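Putative polyketide cyclase (Pseudomonas putida KT2440, PDB 3F7X) is of unknown function but has a SnoaL-like fold, a cone-shaped alpha+beta fold whose pocket probably binds a small molecule. Local coordinates at residues A[24-29]-A[83-88]; A[30-33]-A[39-42]. One frame throughout, in Å; residues are numbered along the deposited sequence.

From the N terminus the chain enters helix 22-35, which carries one side of both contacts. A turn near its C-terminal end, 30-33, is met almost at once by 39-42 on the short helix 38-43, so interaction 2 closes a tight loop with five residues between its segments. Much later, after helix 62-75, the chain comes back along strand 76-87, and 83-88 closes a loop on the earlier turns, 24-29: interaction 1, within whose loop interaction 2 is nested. Together they tie the first helix to an outermost strand of the sheet and to the next helix. They also touch directly, CE1 of Y29 lying 3.3 Å from CE1 of F41, and I83 packing on Y30.

Interaction 1: A[24-29]-A[83-88]; sequences ELVNAY and IVVMQN. With EDO (1,2-ethanediol), chain D.
V85 reaches from strand 76-87 to helix 22-35 with both its methyls, and V26 and N27 receive them. Its CG1 lies 3.8 Å from CG1 of V26, two branched side chains crossing at a slant. V26 presents this methyl because its CG1 is anti to the backbone N (chi1 172°). The other methyl of V85, CG2, packs 3.9 Å from the same V26 CG1 and also meets the amide oxygen of N27, at 3.4 Å from OD1. That last approach is a van der Waals touch at the exposed margin of the contact, whereas V26 is buried and also packs on F127 of strand 118-130. In this SnoaL-like alpha+beta fold the first helix lies against the curved mixed sheet, and here it meets strand 76-87, an outermost strand within the chain. Farther along the strand, Q87 OE1 is hydrogen-bonded to T23 OG1 of the helix, while its NE2 gives an almost straight bond of 3.0 Å to O of N88, the acceptor in the amide plane of Q87. One turn on from V26, Y29 hydrogen-bonds through OH, 2.6 Å from O1 of an ethanediol probably from the crystallisation liquor; H51 and N139 also bind that diol.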
ATOM      1  N   GLU A  24       3.744 -13.112 -13.668  1.00 13.48           N
ATOM      2  CA  GLU A  24       3.968 -12.715 -15.031  1.00 13.86           C
ATOM      3  C   GLU A  24       3.036 -11.605 -15.506  1.00 12.90           C
ATOM      4  O   GLU A  24       3.457 -10.690 -16.209  1.00 13.60           O
ATOM      5  CB  GLU A  24       3.858 -13.918 -15.961  1.00 16.95           C
ATOM      6  CG  GLU A  24       5.024 -14.925 -15.771  1.00 20.61           C
ATOM      7  CD  GLU A  24       4.818 -16.293 -16.423  1.00 26.97           C
ATOM      8  OE1 GLU A  24       3.676 -16.683 -16.726  1.00 22.17           O
ATOM      9  OE2 GLU A  24       5.841 -16.990 -16.621  1.00 34.72           O
ATOM     10  N   LEU A  25       1.783 -11.677 -15.111  1.00 12.65           N
ATOM     11  CA  LEU A  25       0.779 -10.704 -15.461  1.00 11.16           C
ATOM     12  C   LEU A  25       1.148  -9.307 -14.899  1.00 10.71           C
ATOM     13  O   LEU A  25       1.130  -8.285 -15.599  1.00 10.60           O
ATOM     14  CB  LEU A  25      -0.546 -11.172 -14.927  1.00 12.78           C
ATOM     15  CG  LEU A  25      -1.743 -10.325 -15.238  1.00 14.74           C
ATOM     16  CD1 LEU A  25      -1.982 -10.089 -16.694  1.00 19.03           C
ATOM     17  CD2 LEU A  25      -3.019 -10.938 -14.603  1.00 15.70           C
ATOM     18  N   VAL A  26       1.522  -9.275 -13.619  1.00 10.14           N
ATOM     19  CA  VAL A  26       1.912  -8.022 -12.964  1.00  9.53           C
ATOM     20  C   VAL A  26       3.236  -7.522 -13.536  1.00 10.35           C
ATOM     21  O   VAL A  26       3.391  -6.325 -13.738  1.00 10.36           O
ATOM     22  CB  VAL A  26       1.891  -8.157 -11.428  1.00 10.83           C
ATOM     23  CG1 VAL A  26       2.488  -6.922 -10.782  1.00 12.10           C
ATOM     24  CG2 VAL A  26       0.453  -8.436 -10.952  1.00 11.98           C
ATOM     25  N   ASN A  27       4.185  -8.407 -13.804  1.00 10.01           N
ATOM     26  CA  ASN A  27       5.399  -7.974 -14.490  1.00 11.68           C
ATOM     27  C   ASN A  27       5.080  -7.333 -15.850  1.00 11.14           C
ATOM     28  O   ASN A  27       5.688  -6.343 -16.219  1.00 11.30           O
ATOM     29  CB  ASN A  27       6.333  -9.131 -14.738  1.00 13.07           C
ATOM     30  CG  ASN A  27       7.076  -9.574 -13.531  1.00 17.40           C
ATOM     31  OD1 ASN A  27       7.287  -8.830 -12.620  1.00 21.09           O
ATOM     32  ND2 ASN A  27       7.539 -10.843 -13.560  1.00 21.17           N
ATOM     33  N   ALA A  28       4.136  -7.920 -16.590  1.00 10.37           N
ATOM     34  CA  ALA A  28       3.748  -7.360 -17.882  1.00 11.58           C
ATOM     35  C   ALA A  28       3.080  -5.989 -17.730  1.00 10.59           C
ATOM     36  O   ALA A  28       3.329  -5.108 -18.552  1.00 11.25           O
ATOM     37  CB  ALA A  28       2.814  -8.353 -18.638  1.00 12.08           C
ATOM     38  N   TYR A  29       2.272  -5.831 -16.687  1.00  9.89           N
ATOM     39  CA  TYR A  29       1.657  -4.569 -16.351  1.00  9.41           C
ATOM     40  C   TYR A  29       2.690  -3.496 -16.160  1.00  8.91           C
ATOM     41  O   TYR A  29       2.609  -2.429 -16.783  1.00 10.09           O
ATOM     42  CB  TYR A  29       0.806  -4.785 -15.099  1.00 10.20           C
ATOM     43  CG  TYR A  29       0.067  -3.585 -14.542  1.00 10.46           C
ATOM     44  CD1 TYR A  29      -1.237  -3.314 -14.952  1.00 11.62           C
ATOM     45  CD2 TYR A  29       0.583  -2.842 -13.519  1.00 10.15           C
ATOM     46  CE1 TYR A  29      -1.945  -2.261 -14.399  1.00 11.40           C
ATOM     47  CE2 TYR A  29      -0.116  -1.786 -12.951  1.00 11.29           C
ATOM     48  CZ  TYR A  29      -1.379  -1.488 -13.403  1.00 10.74           C
ATOM     49  OH  TYR A  29      -2.117  -0.440 -12.866  1.00 11.90           O
ATOM     50  N   ILE A  83      11.393  -3.247  -8.720  1.00 10.82           N
ATOM     51  CA  ILE A  83      10.075  -3.827  -8.623  1.00 10.30           C
ATOM     52  C   ILE A  83      10.161  -5.227  -8.040  1.00 10.43           C
ATOM     53  O   ILE A  83      10.856  -6.097  -8.576  1.00 13.53           O
ATOM     54  CB  ILE A  83       9.340  -3.871  -9.974  1.00 11.16           C
ATOM     55  CG1 ILE A  83       9.355  -2.491 -10.681  1.00 11.99           C
ATOM     56  CG2 ILE A  83       7.918  -4.369  -9.757  1.00 14.84           C
ATOM     57  CD1 ILE A  83       8.908  -2.549 -12.128  1.00 15.11           C
ATOM     58  N   VAL A  84       9.423  -5.445  -6.966  1.00  9.26           N
ATOM     59  CA  VAL A  84       9.293  -6.750  -6.319  1.00 10.03           C
ATOM     60  C   VAL A  84       7.821  -7.149  -6.418  1.00  9.70           C
ATOM     61  O   VAL A  84       6.954  -6.430  -5.921  1.00 11.28           O
ATOM     62  CB  VAL A  84       9.765  -6.687  -4.860  1.00 10.72           C
ATOM     63  CG1 VAL A  84       9.489  -8.040  -4.179  1.00 12.35           C
ATOM     64  CG2 VAL A  84      11.210  -6.292  -4.776  1.00 12.79           C
ATOM     65  N   VAL A  85       7.571  -8.247  -7.090  1.00  9.93           N
ATOM     66  CA  VAL A  85       6.242  -8.750  -7.359  1.00 10.02           C
ATOM     67  C   VAL A  85       6.041 -10.042  -6.617  1.00  9.60           C
ATOM     68  O   VAL A  85       6.864 -10.938  -6.675  1.00 11.72           O
ATOM     69  CB  VAL A  85       6.001  -8.966  -8.871  1.00 11.02           C
ATOM     70  CG1 VAL A  85       4.613  -9.558  -9.131  1.00 11.96           C
ATOM     71  CG2 VAL A  85       6.185  -7.644  -9.627  1.00 11.98           C
HETATM   72  N   MSE A  86       4.931 -10.120  -5.879  1.00  9.42           N
HETATM   73  CA  MSE A  86       4.551 -11.275  -5.060  1.00 10.13           C
HETATM   74  C   MSE A  86       3.136 -11.692  -5.336  1.00 10.16           C
HETATM   75  O   MSE A  86       2.325 -10.870  -5.748  1.00 10.53           O
HETATM   76  CB  MSE A  86       4.751 -10.919  -3.583  1.00 10.83           C
HETATM   77  CG  MSE A  86       6.203 -10.538  -3.299  1.00 12.50           C
HETATM   78 SE   MSE A  86       6.503  -9.649  -1.599  0.75 10.06          SE
HETATM   79  CE  MSE A  86       5.939  -7.925  -2.107  1.00 16.07           C
ATOM     80  N   GLN A  87       2.808 -12.970  -5.115  1.00 10.93           N
ATOM     81  CA  GLN A  87       1.477 -13.458  -5.361  1.00 11.12           C
ATOM     82  C   GLN A  87       1.086 -14.497  -4.329  1.00 11.82           C
ATOM     83  O   GLN A  87       1.939 -15.088  -3.675  1.00 13.67           O
ATOM     84  CB  GLN A  87       1.320 -14.068  -6.754  1.00 10.58           C
ATOM     85  CG  GLN A  87       2.151 -15.348  -7.019  1.00 11.63           C
ATOM     86  CD  GLN A  87       1.792 -16.008  -8.322  1.00 11.83           C
ATOM     87  OE1 GLN A  87       2.378 -15.686  -9.353  1.00 13.45           O
ATOM     88  NE2 GLN A  87       0.830 -16.915  -8.278  1.00 13.40           N
ATOM     89  N   ASN A  88      -0.213 -14.745  -4.232  1.00 11.65           N
ATOM     90  CA  ASN A  88      -0.692 -15.893  -3.461  1.00 12.69           C
ATOM     91  C   ASN A  88      -0.553 -17.171  -4.334  1.00 12.96           C
ATOM     92  O   ASN A  88      -0.246 -17.105  -5.505  1.00 13.56           O
ATOM     93  CB  ASN A  88      -2.067 -15.663  -2.852  1.00 13.67           C
ATOM     94  CG  ASN A  88      -3.190 -15.620  -3.863  1.00 12.25           C
ATOM     95  OD1 ASN A  88      -2.955 -15.605  -5.076  1.00 12.74           O
ATOM     96  ND2 ASN A  88      -4.422 -15.502  -3.361  1.00 14.14           N
TER
HETATM   97  C1  EDO D 135      -0.651   2.501 -12.037  1.00 17.46           C
HETATM   98  O1  EDO D 135      -0.966   1.320 -11.354  1.00 15.99           O
HETATM   99  C2  EDO D 135      -1.922   3.285 -12.448  1.00 16.63           C
HETATM  100  O2  EDO D 135      -2.733   3.680 -11.289  1.00 16.65           O

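Interaction 2: A[30-33]-A[39-42]. With EDO (1,2-ethanediol), chain E.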
ATOM      1  N   TYR A  30       3.704  -3.788 -15.355  1.00  9.27           N
ATOM      2  CA  TYR A  30       4.738  -2.794 -15.114  1.00 10.18           C
ATOM      3  C   TYR A  30       5.688  -2.599 -16.299  1.00 10.13           C
ATOM      4  O   TYR A  30       6.171  -1.490 -16.481  1.00 10.96           O
ATOM      5  CB  TYR A  30       5.495  -3.107 -13.819  1.00 10.12           C
ATOM      6  CG  TYR A  30       4.614  -2.782 -12.622  1.00  9.37           C
ATOM      7  CD1 TYR A  30       4.123  -1.497 -12.434  1.00 11.94           C
ATOM      8  CD2 TYR A  30       4.205  -3.746 -11.729  1.00 10.35           C
ATOM      9  CE1 TYR A  30       3.270  -1.199 -11.376  1.00 12.08           C
ATOM     10  CE2 TYR A  30       3.367  -3.468 -10.685  1.00 10.10           C
ATOM     11  CZ  TYR A  30       2.905  -2.201 -10.492  1.00 10.66           C
ATOM     12  OH  TYR A  30       2.069  -1.911  -9.445  1.00 11.44           O
ATOM     13  N   ALA A  31       5.973  -3.649 -17.078  1.00 10.75           N
ATOM     14  CA  ALA A  31       6.755  -3.496 -18.265  1.00 11.07           C
ATOM     15  C   ALA A  31       6.053  -2.511 -19.208  1.00 10.06           C
ATOM     16  O   ALA A  31       6.700  -1.657 -19.822  1.00 11.26           O
ATOM     17  CB  ALA A  31       6.977  -4.874 -18.933  1.00 13.59           C
ATOM     18  N   ALA A  32       4.741  -2.658 -19.385  1.00 10.42           N
ATOM     19  CA  ALA A  32       3.955  -1.803 -20.253  1.00 10.77           C
ATOM     20  C   ALA A  32       3.905  -0.394 -19.728  1.00 10.64           C
ATOM     21  O   ALA A  32       4.051   0.558 -20.495  1.00 11.92           O
ATOM     22  CB  ALA A  32       2.568  -2.375 -20.485  1.00 11.51           C
ATOM     23  N   PHE A  33       3.746  -0.265 -18.419  1.00 10.29           N
ATOM     24  CA  PHE A  33       3.763   1.046 -17.778  1.00 10.17           C
ATOM     25  C   PHE A  33       5.103   1.753 -18.053  1.00 10.08           C
ATOM     26  O   PHE A  33       5.143   2.885 -18.502  1.00 12.23           O
ATOM     27  CB  PHE A  33       3.529   0.870 -16.270  1.00 10.56           C
ATOM     28  CG  PHE A  33       3.520   2.139 -15.475  1.00 11.73           C
ATOM     29  CD1 PHE A  33       4.688   2.725 -15.043  1.00 12.25           C
ATOM     30  CD2 PHE A  33       2.326   2.716 -15.078  1.00 13.93           C
ATOM     31  CE1 PHE A  33       4.686   3.885 -14.300  1.00 14.24           C
ATOM     32  CE2 PHE A  33       2.324   3.900 -14.328  1.00 15.65           C
ATOM     33  CZ  PHE A  33       3.521   4.457 -13.937  1.00 16.85           C
ATOM     34  N   PRO A  39      -1.670   0.320 -25.176  1.00 13.49           N
ATOM     35  CA  PRO A  39      -2.463  -0.826 -25.580  1.00 13.61           C
ATOM     36  C   PRO A  39      -2.137  -2.095 -24.785  1.00 11.87           C
ATOM     37  O   PRO A  39      -3.047  -2.827 -24.375  1.00 12.91           O
ATOM     38  CB  PRO A  39      -2.116  -0.991 -27.058  1.00 16.27           C
ATOM     39  CG  PRO A  39      -1.741   0.387 -27.480  1.00 16.06           C
ATOM     40  CD  PRO A  39      -1.033   0.999 -26.326  1.00 15.47           C
ATOM     41  N   ALA A  40      -0.857  -2.369 -24.573  1.00 12.47           N
ATOM     42  CA  ALA A  40      -0.442  -3.545 -23.823  1.00 12.87           C
ATOM     43  C   ALA A  40      -0.899  -3.470 -22.391  1.00 11.59           C
ATOM     44  O   ALA A  40      -1.320  -4.461 -21.799  1.00 14.34           O
ATOM     45  CB  ALA A  40       1.070  -3.703 -23.897  1.00 14.45           C
ATOM     46  N   PHE A  41      -0.807  -2.285 -21.809  1.00  9.99           N
ATOM     47  CA  PHE A  41      -1.193  -2.047 -20.406  1.00 10.55           C
ATOM     48  C   PHE A  41      -2.692  -2.297 -20.206  1.00 10.33           C
ATOM     49  O   PHE A  41      -3.096  -3.068 -19.338  1.00 11.26           O
ATOM     50  CB  PHE A  41      -0.820  -0.598 -20.072  1.00 11.21           C
ATOM     51  CG  PHE A  41      -1.101  -0.167 -18.662  1.00 10.78           C
ATOM     52  CD1 PHE A  41      -0.206  -0.429 -17.627  1.00 11.25           C
ATOM     53  CD2 PHE A  41      -2.275   0.508 -18.370  1.00 11.08           C
ATOM     54  CE1 PHE A  41      -0.498  -0.002 -16.343  1.00 11.85           C
ATOM     55  CE2 PHE A  41      -2.569   0.901 -17.081  1.00 12.51           C
ATOM     56  CZ  PHE A  41      -1.674   0.659 -16.077  1.00 12.36           C
ATOM     57  N   LEU A  42      -3.504  -1.675 -21.054  1.00 10.76           N
ATOM     58  CA  LEU A  42      -4.954  -1.754 -20.889  1.00 12.01           C
ATOM     59  C   LEU A  42      -5.474  -3.162 -21.222  1.00 12.31           C
ATOM     60  O   LEU A  42      -6.475  -3.594 -20.659  1.00 12.81           O
ATOM     61  CB  LEU A  42      -5.639  -0.710 -21.767  1.00 13.41           C
ATOM     62  CG  LEU A  42      -5.386   0.757 -21.366  1.00 14.10           C
ATOM     63  CD1 LEU A  42      -5.916   1.690 -22.449  1.00 18.12           C
ATOM     64  CD2 LEU A  42      -6.023   1.083 -20.020  1.00 17.23           C
TER
HETATM   65  C1  EDO E 136       4.417   6.230 -16.855  1.00 18.70           C
HETATM   66  O1  EDO E 136       4.835   7.523 -17.366  1.00 15.49           O
HETATM   67  C2  EDO E 136       3.258   5.562 -17.582  1.00 19.45           C
HETATM   68  O2  EDO E 136       3.698   5.003 -18.836  1.00 25.33           O
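A32 and F41 bring two helices of the SnoaL-like fold together where helix 22-35 is followed, after a short turn, by helix 38-43. The bump here is small: CB of A32 points at the second helix and settles against the backbone of F41, 3.6 Å from its N, with A40 CB on one flank at 4.0 Å and F41 CB on another at 3.8 Å. Because A32 is so small, the CA atoms of A32 and F41 come within 5.2 Å of each other. Beyond the alanines the two phenylalanines each hold CG anti to their own backbone N (chi1 -180° for F33, -178° for F41), and these matching torsions send both rings off in the same direction, side by side. CE1 of F41 comes up to the edge of the F33 ring, 4.1 Å from CD2, and fits into the angle between that edge and F33 CB. The side chain of M69 of helix 62-75 touches both phenylalanines, and L80 of strand 76-87 touches F33. With an alanine in place of F33, F41 CE1 would keep CB beside it but would probably lose the ring edge at CD2, leaving a gap towards M69 and L80. F33 also lies close to an unidentified bound ligand, consistent with a place in the lining of a pocket. An ethanediol, probably from the crystallisation liquor, covers one face of its ring, with C2 centred 3.7 Å above the plane, and the diol's O2 gives a 2.6 Å hydrogen bond to O of F33.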